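Side-chain contact in cytosol aminopeptidase (Coxiella burnetii, PDB 3IJ3), which probably removes amino-terminal residues from peptides as a manganese-dependent metalloaminopeptidase of the M17 family: residues 136-141 with 172-177. Numbering follows the deposited sequence.
Sequences GSYQFN and LIRDLI
One face of the Tyr138 ring is covered by the aliphatic part of Arg174, and its hydroxyl reaches Asp175, joining a loop of the M17 N-terminal domain, between helix 123-135 and strand 151-154, to the last turns of helix 157-178, the long helix that leads into the catalytic domain. The buried, tightly packed half is a CH-pi contact: CD of Arg174 sits over the centre of the tyrosine ring, 3.9 Å from its centroid and 3° off the normal. The arginine runs extended from CG to NE, opposite in direction to the tyrosine, so that its guanidinium passes beyond the ring and brings NH1 to 3.2 Å from Tyr138 CB, which lies at the edge of the guanidinium, in its plane. There NH1 is bonded to Leu135 O, while NH2 forms a salt bridge with Glu466 and a hydrogen bond with Gly460 O. With CG anti to the backbone N (chi1 180°), the Tyr138 ring is laid along Arg174, and its hydroxyl, also bonded to Asn178 ND2, donates to Asp175 OD1 over 2.6 Å.

Around the partly exposed Asp175 the fit is looser, and a water bridges the two segments, giving one hydrogen to Asp175 OD1 at 2.7 Å and the other to Gln139 O at 3.2 Å. OD1 thus takes two donors, the tyrosine and the water. The buried Phe140, which also packs on Val414 of a neighbouring subunit, turns its ring edge to the aspartate, CD1 3.6 Å from OD1. The tyrosine hydroxyl meets that oxygen on the anti side, 18° out of the carboxylate plane.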
loop_
_atom_site.group_PDB
_atom_site.type_symbol
_atom_site.label_atom_id
_atom_site.label_comp_id
_atom_site.label_asym_id
_atom_site.label_seq_id
_atom_site.Cartn_x
_atom_site.Cartn_y
_atom_site.Cartn_z
ATOM N N GLY A 136 -1.768 28.828 -28.476
ATOM C CA GLY A 136 -2.458 27.642 -28.921
ATOM C C GLY A 136 -1.884 27.017 -30.172
ATOM O O GLY A 136 -2.323 25.936 -30.562
ATOM N N SER A 137 -0.933 27.692 -30.822
ATOM C CA SER A 137 -0.266 27.170 -32.027
ATOM C C SER A 137 1.009 26.358 -31.698
ATOM O O SER A 137 1.678 25.809 -32.578
ATOM C CB SER A 137 0.079 28.323 -32.979
ATOM O OG SER A 137 -1.108 29.002 -33.365
ATOM N N TYR A 138 1.345 26.309 -30.410
ATOM C CA TYR A 138 2.528 25.614 -29.941
ATOM C C TYR A 138 2.494 24.093 -30.123
ATOM O O TYR A 138 1.506 23.426 -29.772
ATOM C CB TYR A 138 2.728 25.923 -28.443
ATOM C CG TYR A 138 3.936 25.252 -27.820
ATOM C CD1 TYR A 138 5.189 25.848 -27.850
ATOM C CD2 TYR A 138 3.814 24.023 -27.179
ATOM C CE1 TYR A 138 6.300 25.226 -27.294
ATOM C CE2 TYR A 138 4.900 23.397 -26.605
ATOM C CZ TYR A 138 6.156 23.992 -26.660
ATOM O OH TYR A 138 7.232 23.343 -26.076
ATOM N N GLN A 139 3.600 23.575 -30.656
ATOM C CA GLN A 139 3.814 22.151 -30.835
ATOM C C GLN A 139 5.265 21.829 -30.470
ATOM O O GLN A 139 6.197 22.439 -31.009
ATOM C CB GLN A 139 3.531 21.757 -32.288
ATOM C CG GLN A 139 2.077 21.892 -32.664
ATOM C CD GLN A 139 1.787 21.314 -34.048
ATOM O OE1 GLN A 139 2.245 21.826 -35.047
ATOM N NE2 GLN A 139 1.008 20.250 -34.090
ATOM N N PHE A 140 5.472 20.941 -29.511
ATOM C CA PHE A 140 6.841 20.536 -29.136
ATOM C C PHE A 140 7.225 19.427 -30.139
ATOM O O PHE A 140 6.698 18.322 -30.059
ATOM C CB PHE A 140 6.858 20.049 -27.714
ATOM C CG PHE A 140 8.225 19.726 -27.211
ATOM C CD1 PHE A 140 9.186 20.728 -27.092
ATOM C CD2 PHE A 140 8.542 18.436 -26.811
ATOM C CE1 PHE A 140 10.456 20.452 -26.624
ATOM C CE2 PHE A 140 9.809 18.142 -26.319
ATOM C CZ PHE A 140 10.775 19.147 -26.234
ATOM N N ASN A 141 8.152 19.722 -31.048
ATOM C CA ASN A 141 8.511 18.772 -32.125
ATOM C C ASN A 141 9.957 18.288 -32.170
ATOM O O ASN A 141 10.432 17.807 -33.213
ATOM C CB ASN A 141 8.154 19.398 -33.472
ATOM C CG ASN A 141 8.939 20.672 -33.753
ATOM O OD1 ASN A 141 9.653 21.180 -32.886
ATOM N ND2 ASN A 141 8.807 21.192 -34.975
ATOM N N LEU A 172 9.883 29.329 -24.810
ATOM C CA LEU A 172 11.139 28.906 -24.203
ATOM C C LEU A 172 10.858 28.098 -22.927
ATOM O O LEU A 172 11.436 27.032 -22.714
ATOM C CB LEU A 172 12.034 30.101 -23.885
ATOM C CG LEU A 172 13.310 29.816 -23.110
ATOM C CD1 LEU A 172 14.226 28.877 -23.924
ATOM C CD2 LEU A 172 14.031 31.165 -22.807
ATOM N N ILE A 173 9.991 28.634 -22.059
ATOM C CA ILE A 173 9.624 27.957 -20.807
ATOM C C ILE A 173 9.029 26.584 -21.094
ATOM O O ILE A 173 9.430 25.577 -20.485
ATOM C CB ILE A 173 8.652 28.827 -19.975
ATOM C CG1 ILE A 173 9.382 30.067 -19.467
ATOM C CG2 ILE A 173 8.075 28.054 -18.774
ATOM C CD1 ILE A 173 8.490 31.119 -18.835
ATOM N N ARG A 174 8.078 26.543 -22.028
ATOM C CA ARG A 174 7.452 25.282 -22.414
ATOM C C ARG A 174 8.475 24.307 -22.949
ATOM O O ARG A 174 8.454 23.138 -22.575
ATOM C CB ARG A 174 6.344 25.517 -23.437
ATOM C CG ARG A 174 5.095 26.175 -22.857
ATOM C CD ARG A 174 4.124 26.499 -23.971
ATOM N NE ARG A 174 2.831 26.968 -23.478
ATOM C CZ ARG A 174 1.779 27.207 -24.259
ATOM N NH1 ARG A 174 1.885 27.087 -25.575
ATOM N NH2 ARG A 174 0.628 27.615 -23.730
ATOM N N ASP A 175 9.378 24.783 -23.813
ATOM C CA ASP A 175 10.416 23.927 -24.410
ATOM C C ASP A 175 11.355 23.337 -23.353
ATOM O O ASP A 175 11.638 22.131 -23.379
ATOM C CB ASP A 175 11.267 24.680 -25.467
ATOM C CG ASP A 175 10.537 24.922 -26.801
ATOM O OD1 ASP A 175 9.480 24.319 -27.073
ATOM O OD2 ASP A 175 11.079 25.714 -27.615
ATOM N N LEU A 176 11.830 24.170 -22.420
ATOM C CA LEU A 176 12.744 23.691 -21.395
ATOM C C LEU A 176 12.076 22.624 -20.519
ATOM O O LEU A 176 12.667 21.597 -20.219
ATOM C CB LEU A 176 13.255 24.856 -20.539
ATOM C CG LEU A 176 14.164 25.848 -21.277
ATOM C CD1 LEU A 176 14.468 27.090 -20.362
ATOM C CD2 LEU A 176 15.465 25.179 -21.745
ATOM N N ILE A 177 10.842 22.882 -20.097
ATOM C CA ILE A 177 10.105 21.919 -19.261
ATOM C C ILE A 177 9.823 20.626 -20.033
ATOM O O ILE A 177 10.031 19.525 -19.512
ATOM C CB ILE A 177 8.809 22.537 -18.707
ATOM C CG1 ILE A 177 9.153 23.640 -17.710
ATOM C CG2 ILE A 177 7.905 21.451 -18.006
ATOM C CD1 ILE A 177 7.982 24.536 -17.350
HETATM O O HOH W 1 8.819 23.696 -29.621
#